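Local coordinates for type III effector Xcv3220-like C-terminal domain-containing protein (Xanthomonas campestris pv. vesicatoria, PDB 4FC9) that is a type III effector, also called XopL, secreted into plant host cells, where it probably acts as an E3 ubiquitin ligase through this all-helical C-terminal domain, at residues S46-E51 against L150-L155; K163-I168 against R178-A183; T73-G76 against A80-D83. All coordinates share one frame; numbering follows the deposited sequence.

Contact 1: S46-E51 against L150-L155; sequences STVIDE and LDVATL
With chi1 at 172°, Val48 sets CG1 across from its own N, which carries this methyl to Val152 and Leu155 on the opening turn of helix 152-171. Ile49, with chi1 at -64°, instead swings CG1 to the side of its own N and meets the CG2 branch of Val152. Val48 CG1 lies 3.7 Å from Leu155 CB and the same distance from Val152 O, so one methyl rests on both a side-chain root and a helix carbonyl. The second branch follows more loosely, Val48 CG2 standing 4.0 Å from Leu155 CB. Nearer solvent, Ile49 CG1 touches Val152 CG2 at 3.7 Å, the two side chains running at a slant to each other. No hydrogen bond joins the segments; the join is apolar packing, buried at Val48 and Leu155 and exposed at Ile49 and Val152. The helix start that presents Val152 and Leu155 is fixed by a capping box: Thr154 N donates almost straight (172°) to Asp151 OD1 at 2.9 Å, and Asp151 N returns a bond to Thr154 OG1 at 3.0 Å. Tyr63, from the intervening loop, contacts both helices, packing on Val152 and Leu155 and hydrogen-bonding Val48 O. The contact thus ties the C-terminal end of helix 32-49 to the N-terminal end of helix 152-171, whose Leu155 also leans on Leu81 of helix 79-88.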
loop_
_atom_site.group_PDB
_atom_site.type_symbol
_atom_site.label_atom_id
_atom_site.label_comp_id
_atom_site.label_asym_id
_atom_site.label_seq_id
_atom_site.Cartn_x
_atom_site.Cartn_y
_atom_site.Cartn_z
ATOM N N SER A 46 -1.794 -5.080 -12.275
ATOM C CA SER A 46 -2.108 -5.822 -13.482
ATOM C C SER A 46 -1.267 -7.088 -13.544
ATOM O O SER A 46 -1.776 -8.162 -13.837
ATOM C CB SER A 46 -1.846 -4.971 -14.720
ATOM O OG SER A 46 -2.216 -5.675 -15.890
ATOM N N THR A 47 0.023 -6.953 -13.261
ATOM C CA THR A 47 0.924 -8.093 -13.271
ATOM C C THR A 47 0.425 -9.164 -12.299
ATOM O O THR A 47 0.270 -10.327 -12.668
ATOM C CB THR A 47 2.360 -7.671 -12.924
ATOM O OG1 THR A 47 2.814 -6.715 -13.888
ATOM C CG2 THR A 47 3.296 -8.869 -12.951
ATOM N N VAL A 48 0.120 -8.759 -11.073
ATOM C CA VAL A 48 -0.340 -9.699 -10.056
ATOM C C VAL A 48 -1.699 -10.346 -10.365
ATOM O O VAL A 48 -1.854 -11.560 -10.257
ATOM C CB VAL A 48 -0.413 -9.024 -8.669
ATOM C CG1 VAL A 48 -1.084 -9.944 -7.658
ATOM C CG2 VAL A 48 0.973 -8.629 -8.206
ATOM N N ILE A 49 -2.678 -9.530 -10.738
ATOM C CA ILE A 49 -4.060 -9.989 -10.851
ATOM C C ILE A 49 -4.395 -10.533 -12.238
ATOM O O ILE A 49 -4.993 -11.598 -12.362
ATOM C CB ILE A 49 -5.042 -8.868 -10.446
ATOM C CG1 ILE A 49 -4.850 -8.528 -8.965
ATOM C CG2 ILE A 49 -6.480 -9.277 -10.721
ATOM C CD1 ILE A 49 -5.596 -7.300 -8.516
ATOM N N ASP A 50 -3.999 -9.806 -13.277
ATOM C CA ASP A 50 -4.231 -10.235 -14.652
ATOM C C ASP A 50 -3.249 -11.331 -15.063
ATOM O O ASP A 50 -3.652 -12.433 -15.438
ATOM C CB ASP A 50 -4.096 -9.048 -15.610
ATOM C CG ASP A 50 -5.333 -8.815 -16.434
ATOM O OD1 ASP A 50 -5.527 -9.538 -17.433
ATOM O OD2 ASP A 50 -6.101 -7.892 -16.094
ATOM N N GLU A 51 -1.957 -11.025 -14.987
ATOM C CA GLU A 51 -0.921 -11.927 -15.475
ATOM C C GLU A 51 -0.623 -13.066 -14.512
ATOM O O GLU A 51 0.000 -14.052 -14.890
ATOM C CB GLU A 51 0.362 -11.149 -15.735
ATOM C CG GLU A 51 0.154 -9.886 -16.535
ATOM C CD GLU A 51 -0.207 -10.161 -17.974
ATOM O OE1 GLU A 51 0.280 -11.172 -18.522
ATOM O OE2 GLU A 51 -0.982 -9.368 -18.555
ATOM N N LEU A 150 2.493 -16.560 -1.406
ATOM C CA LEU A 150 2.450 -15.641 -2.522
ATOM C C LEU A 150 1.220 -15.990 -3.329
ATOM O O LEU A 150 1.206 -16.983 -4.048
ATOM C CB LEU A 150 3.704 -15.794 -3.376
ATOM C CG LEU A 150 4.974 -15.484 -2.589
ATOM C CD1 LEU A 150 6.200 -16.018 -3.284
ATOM C CD2 LEU A 150 5.082 -13.997 -2.397
ATOM N N ASP A 151 0.171 -15.194 -3.173
ATOM C CA ASP A 151 -1.040 -15.375 -3.960
ATOM C C ASP A 151 -1.601 -14.020 -4.359
ATOM O O ASP A 151 -0.998 -12.987 -4.070
ATOM C CB ASP A 151 -2.078 -16.234 -3.218
ATOM C CG ASP A 151 -2.544 -15.614 -1.904
ATOM O OD1 ASP A 151 -2.827 -14.400 -1.864
ATOM O OD2 ASP A 151 -2.645 -16.354 -0.901
ATOM N N VAL A 152 -2.756 -14.020 -5.009
ATOM C CA VAL A 152 -3.310 -12.783 -5.556
ATOM C C VAL A 152 -3.575 -11.716 -4.485
ATOM O O VAL A 152 -3.254 -10.547 -4.681
ATOM C CB VAL A 152 -4.569 -13.040 -6.432
ATOM C CG1 VAL A 152 -5.700 -13.643 -5.618
ATOM C CG2 VAL A 152 -5.017 -11.754 -7.116
ATOM N N ALA A 153 -4.116 -12.134 -3.344
ATOM C CA ALA A 153 -4.477 -11.208 -2.271
ATOM C C ALA A 153 -3.257 -10.684 -1.525
ATOM O O ALA A 153 -3.171 -9.497 -1.220
ATOM C CB ALA A 153 -5.425 -11.879 -1.305
ATOM N N THR A 154 -2.316 -11.568 -1.218
ATOM C CA THR A 154 -1.138 -11.154 -0.473
ATOM C C THR A 154 -0.247 -10.277 -1.338
ATOM O O THR A 154 0.276 -9.266 -0.875
ATOM C CB THR A 154 -0.347 -12.354 0.104
ATOM O OG1 THR A 154 0.226 -13.124 -0.958
ATOM C CG2 THR A 154 -1.251 -13.239 0.948
ATOM N N LEU A 155 -0.095 -10.645 -2.605
ATOM C CA LEU A 155 0.715 -9.838 -3.504
ATOM C C LEU A 155 0.048 -8.508 -3.856
ATOM O O LEU A 155 0.726 -7.499 -4.036
ATOM C CB LEU A 155 1.062 -10.618 -4.766
ATOM C CG LEU A 155 2.159 -11.652 -4.544
ATOM C CD1 LEU A 155 2.376 -12.450 -5.803
ATOM C CD2 LEU A 155 3.445 -10.961 -4.115
#

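Contact 2: K163-I168 against R178-A183; sequences KTRELI and RFPELA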
loop_
_atom_site.group_PDB
_atom_site.type_symbol
_atom_site.label_atom_id
_atom_site.label_comp_id
_atom_site.label_asym_id
_atom_site.label_seq_id
_atom_site.Cartn_x
_atom_site.Cartn_y
_atom_site.Cartn_z
ATOM N N LYS A 163 2.996 1.271 -3.411
ATOM C CA LYS A 163 2.460 2.595 -3.688
ATOM C C LYS A 163 2.531 3.475 -2.451
ATOM O O LYS A 163 2.965 4.619 -2.529
ATOM C CB LYS A 163 1.019 2.517 -4.180
ATOM C CG LYS A 163 0.388 3.882 -4.361
ATOM C CD LYS A 163 -0.650 3.862 -5.457
ATOM C CE LYS A 163 -2.035 4.082 -4.899
ATOM N NZ LYS A 163 -3.050 4.131 -5.989
ATOM N N THR A 164 2.116 2.929 -1.313
ATOM C CA THR A 164 2.111 3.667 -0.051
ATOM C C THR A 164 3.477 4.257 0.289
ATOM O O THR A 164 3.582 5.437 0.609
ATOM C CB THR A 164 1.631 2.786 1.120
ATOM O OG1 THR A 164 0.241 2.486 0.952
ATOM C CG2 THR A 164 1.820 3.507 2.444
ATOM N N ARG A 165 4.522 3.440 0.209
ATOM C CA ARG A 165 5.861 3.895 0.564
ATOM C C ARG A 165 6.410 4.887 -0.462
ATOM O O ARG A 165 7.163 5.795 -0.115
ATOM C CB ARG A 165 6.819 2.709 0.780
ATOM C CG ARG A 165 7.171 1.933 -0.472
ATOM C CD ARG A 165 7.785 0.566 -0.158
ATOM N NE ARG A 165 9.042 0.629 0.590
ATOM C CZ ARG A 165 10.232 0.892 0.052
ATOM N NH1 ARG A 165 10.342 1.152 -1.244
ATOM N NH2 ARG A 165 11.314 0.909 0.814
ATOM N N GLU A 166 6.011 4.735 -1.720
ATOM C CA GLU A 166 6.429 5.678 -2.747
ATOM C C GLU A 166 5.711 7.026 -2.603
ATOM O O GLU A 166 6.283 8.073 -2.898
ATOM C CB GLU A 166 6.239 5.087 -4.148
ATOM C CG GLU A 166 7.113 3.862 -4.423
ATOM C CD GLU A 166 8.593 4.130 -4.213
ATOM O OE1 GLU A 166 9.097 5.125 -4.778
ATOM O OE2 GLU A 166 9.249 3.354 -3.481
ATOM N N LEU A 167 4.464 7.000 -2.140
ATOM C CA LEU A 167 3.738 8.240 -1.868
ATOM C C LEU A 167 4.331 8.975 -0.662
ATOM O O LEU A 167 4.413 10.206 -0.650
ATOM C CB LEU A 167 2.240 7.974 -1.670
ATOM C CG LEU A 167 1.446 7.560 -2.917
ATOM C CD1 LEU A 167 0.026 7.163 -2.552
ATOM C CD2 LEU A 167 1.432 8.671 -3.959
ATOM N N ILE A 168 4.752 8.216 0.346
ATOM C CA ILE A 168 5.422 8.783 1.513
ATOM C C ILE A 168 6.711 9.498 1.113
ATOM O O ILE A 168 6.964 10.622 1.547
ATOM C CB ILE A 168 5.718 7.699 2.575
ATOM C CG1 ILE A 168 4.421 7.264 3.260
ATOM C CG2 ILE A 168 6.708 8.209 3.604
ATOM C CD1 ILE A 168 4.555 6.021 4.116
ATOM N N ARG A 178 15.393 5.933 4.275
ATOM C CA ARG A 178 14.802 4.961 5.193
ATOM C C ARG A 178 14.013 3.890 4.454
ATOM O O ARG A 178 13.958 2.730 4.868
ATOM C CB ARG A 178 13.896 5.669 6.200
ATOM C CG ARG A 178 13.351 4.754 7.276
ATOM C CD ARG A 178 12.914 5.544 8.493
ATOM N NE ARG A 178 12.603 4.676 9.623
ATOM C CZ ARG A 178 13.516 4.165 10.444
ATOM N NH1 ARG A 178 14.802 4.427 10.252
ATOM N NH2 ARG A 178 13.145 3.388 11.453
ATOM N N PHE A 179 13.394 4.297 3.354
ATOM C CA PHE A 179 12.600 3.400 2.535
ATOM C C PHE A 179 13.172 3.422 1.135
ATOM O O PHE A 179 12.711 4.178 0.279
ATOM C CB PHE A 179 11.138 3.837 2.540
ATOM C CG PHE A 179 10.592 4.071 3.921
ATOM C CD1 PHE A 179 10.800 3.136 4.927
ATOM C CD2 PHE A 179 9.905 5.233 4.221
ATOM C CE1 PHE A 179 10.317 3.346 6.200
ATOM C CE2 PHE A 179 9.418 5.452 5.493
ATOM C CZ PHE A 179 9.625 4.507 6.484
ATOM N N PRO A 180 14.198 2.592 0.910
ATOM C CA PRO A 180 14.992 2.545 -0.320
ATOM C C PRO A 180 14.138 2.207 -1.527
ATOM O O PRO A 180 13.078 1.600 -1.398
ATOM C CB PRO A 180 15.970 1.395 -0.058
ATOM C CG PRO A 180 16.001 1.238 1.418
ATOM C CD PRO A 180 14.627 1.566 1.876
ATOM N N GLU A 181 14.599 2.613 -2.700
ATOM C CA GLU A 181 13.939 2.204 -3.916
ATOM C C GLU A 181 14.050 0.700 -4.031
ATOM O O GLU A 181 15.092 0.118 -3.735
ATOM C CB GLU A 181 14.576 2.867 -5.127
ATOM C CG GLU A 181 13.922 4.165 -5.517
ATOM C CD GLU A 181 14.318 4.605 -6.904
ATOM O OE1 GLU A 181 13.783 4.038 -7.879
ATOM O OE2 GLU A 181 15.170 5.510 -7.020
ATOM N N LEU A 182 12.959 0.075 -4.448
ATOM C CA LEU A 182 12.952 -1.352 -4.689
ATOM C C LEU A 182 12.721 -1.592 -6.164
ATOM O O LEU A 182 11.938 -0.889 -6.799
ATOM C CB LEU A 182 11.861 -2.025 -3.863
ATOM C CG LEU A 182 12.059 -2.000 -2.348
ATOM C CD1 LEU A 182 10.765 -2.375 -1.662
ATOM C CD2 LEU A 182 13.175 -2.948 -1.944
ATOM N N ALA A 183 13.416 -2.581 -6.708
ATOM C CA ALA A 183 13.260 -2.928 -8.105
ATOM C C ALA A 183 11.925 -3.619 -8.303
ATOM O O ALA A 183 11.577 -4.532 -7.572
ATOM C CB ALA A 183 14.393 -3.831 -8.552
HETATM O O HOH W 1 10.766 1.654 -5.067
#
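This is a buried contact in which a helix arginine clasps the backbone of the returning chain: Arg165, on helix 152-171, reaches the irregular segment 178-183 that follows that helix. Arg165 NH1 and NH2 both donate to Pro180 O, at 2.8 and 2.9 Å, end-on and with the oxygen in the guanidinium plane. The two bonds differ: NH2 lies in the carbonyl plane on a lone pair, whereas NH1 is tilted 20° from it. A bend at chi3 (-62°) turns the guanidinium so that Leu182 CD1 sits over one face, 3.6 Å from Arg165 NH1. In this all-helical fold the chain thus doubles back after its last helix and is held against it by a shared carbonyl acceptor. Glu166 adds to the grip, its OE2 making a salt bridge to Arg165 NH1 (3.3 Å) and taking a hydrogen bond from a water. That water accepts in turn from Leu182 N, at 2.8 Å. Glu87 of helix 79-88 pairs with Arg165 NH2, so carboxylates attend both terminal nitrogens and would be expected to stabilise the buried positive charge. Beyond the polar group, Ile168 CG2 approaches Phe179 CE2 at 4.3 Å, while Phe93 and Met100 of helix 91-101 also pack on Ile168.

Contact 3: T73-G76 against A80-D83; sequences TTFG and ALRD. With EDO (1,2-ethanediol), chain E.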
loop_
_atom_site.group_PDB
_atom_site.type_symbol
_atom_site.label_atom_id
_atom_site.label_comp_id
_atom_site.label_asym_id
_atom_site.label_seq_id
_atom_site.Cartn_x
_atom_site.Cartn_y
_atom_site.Cartn_z
ATOM N N THR A 73 7.924 -19.789 -2.352
ATOM C CA THR A 73 6.514 -19.993 -2.055
ATOM C C THR A 73 6.007 -19.084 -0.936
ATOM O O THR A 73 4.823 -19.100 -0.622
ATOM C CB THR A 73 6.233 -21.456 -1.672
ATOM O OG1 THR A 73 6.904 -21.774 -0.448
ATOM C CG2 THR A 73 6.703 -22.401 -2.771
ATOM N N THR A 74 6.903 -18.297 -0.341
ATOM C CA THR A 74 6.538 -17.419 0.768
ATOM C C THR A 74 7.132 -16.020 0.640
ATOM O O THR A 74 8.081 -15.799 -0.114
ATOM C CB THR A 74 6.992 -17.981 2.137
ATOM O OG1 THR A 74 8.416 -18.138 2.145
ATOM C CG2 THR A 74 6.332 -19.319 2.428
ATOM N N PHE A 75 6.570 -15.083 1.404
ATOM C CA PHE A 75 7.055 -13.708 1.434
ATOM C C PHE A 75 8.526 -13.622 1.814
ATOM O O PHE A 75 9.282 -12.849 1.235
ATOM C CB PHE A 75 6.226 -12.869 2.415
ATOM C CG PHE A 75 5.112 -12.101 1.765
ATOM C CD1 PHE A 75 4.217 -12.735 0.912
ATOM C CD2 PHE A 75 4.949 -10.745 2.010
ATOM C CE1 PHE A 75 3.192 -12.034 0.308
ATOM C CE2 PHE A 75 3.919 -10.032 1.410
ATOM C CZ PHE A 75 3.038 -10.682 0.558
ATOM N N GLY A 76 8.926 -14.421 2.796
ATOM C CA GLY A 76 10.276 -14.357 3.315
ATOM C C GLY A 76 11.324 -14.749 2.296
ATOM O O GLY A 76 12.490 -14.392 2.434
ATOM N N ALA A 80 12.510 -8.344 -1.620
ATOM C CA ALA A 80 11.737 -7.110 -1.597
ATOM C C ALA A 80 10.592 -7.179 -0.589
ATOM O O ALA A 80 10.277 -6.188 0.073
ATOM C CB ALA A 80 11.204 -6.791 -2.988
ATOM N N LEU A 81 9.977 -8.354 -0.474
ATOM C CA LEU A 81 8.834 -8.530 0.416
ATOM C C LEU A 81 9.287 -8.691 1.856
ATOM O O LEU A 81 8.613 -8.238 2.778
ATOM C CB LEU A 81 8.002 -9.734 -0.002
ATOM C CG LEU A 81 7.393 -9.673 -1.398
ATOM C CD1 LEU A 81 6.612 -10.938 -1.659
ATOM C CD2 LEU A 81 6.504 -8.442 -1.537
ATOM N N ARG A 82 10.430 -9.336 2.051
ATOM C CA ARG A 82 10.994 -9.442 3.386
ATOM C C ARG A 82 11.324 -8.037 3.885
ATOM O O ARG A 82 11.096 -7.722 5.051
ATOM C CB ARG A 82 12.230 -10.350 3.409
ATOM C CG ARG A 82 12.653 -10.751 4.821
ATOM C CD ARG A 82 13.757 -11.821 4.849
ATOM N NE ARG A 82 13.237 -13.189 4.919
ATOM C CZ ARG A 82 12.942 -13.833 6.048
ATOM N NH1 ARG A 82 13.100 -13.237 7.223
ATOM N NH2 ARG A 82 12.482 -15.076 6.005
ATOM N N ASP A 83 11.831 -7.191 2.987
ATOM C CA ASP A 83 12.158 -5.801 3.319
ATOM C C ASP A 83 10.929 -5.009 3.735
ATOM O O ASP A 83 10.927 -4.342 4.767
ATOM C CB ASP A 83 12.807 -5.088 2.131
ATOM C CG ASP A 83 14.201 -5.586 1.837
ATOM O OD1 ASP A 83 14.784 -6.290 2.687
ATOM O OD2 ASP A 83 14.719 -5.261 0.749
HETATM C C1 EDO E . 15.824 -9.598 2.466
HETATM O O1 EDO E . 16.431 -8.388 2.001
HETATM C C2 EDO E . 16.505 -10.792 1.806
HETATM O O2 EDO E . 15.866 -12.000 2.235
#
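Arg82 reaches from helix 79-88 back to Gly76, in the short 3-10 segment just before that helix. At its root, Arg82 CB lies 3.8 Å from C1 of a 1,2-ethanediol that probably came from the crystallisation liquor, and CG runs on past the same carbon. Arg82 CD meets both the diol and the glycine, 3.4 Å from ethanediol O2 and a little farther from Gly76 O. Kinked about CG-CD (chi3 -92°), the chain brings its end to the glycine, where Arg82 NE donates to Gly76 O at 2.9 Å. This bond is nearly straight (168°), lies in the carbonyl plane on a lone pair, and meets the guanidinium at its edge. The tip continues alongside the backbone, with Arg82 NH2 3.6 Å from Gly76 CA. Together these contacts fasten the 3-10 turn leading into the helix to the helix's own first turn, so the chain folds back on itself over a few residues. The inner side is apolar. Leu81 CD1 sits over the centre of the Phe75 ring, 3.8 Å from its centroid and only 7° off the normal, a CH-pi contact made across the face. Leu81 CB backs it at the ring's rim, 3.8 Å from Phe75 CD2. Leu150 touches both Phe75 and Leu81, and Thr154 of helix 152-171 packs on the ring. On the outer side, Asp83 OD1 accepts a hydrogen bond from ethanediol O1.

In the fold
Contact 2 lies deepest, its centre about 10 Å from the centre of the chain; the centres of contacts 1 and 3 lie about 14 and 15 Å from it, and both are partly buried. Contacts 1 and 2 share helix 152-171, gripped near its start and again farther along, without touching. Contacts 1 and 3 do meet, through segment 150-155. Leu182 joins contact 2 more lightly to segment 80-83. The chemistry differs: contact 1 is apolar packing with no hydrogen bond across it, contact 2 buries a charged clasp on a carbonyl, and contact 3 pairs a buried aromatic contact with an arginine bond on its exposed side.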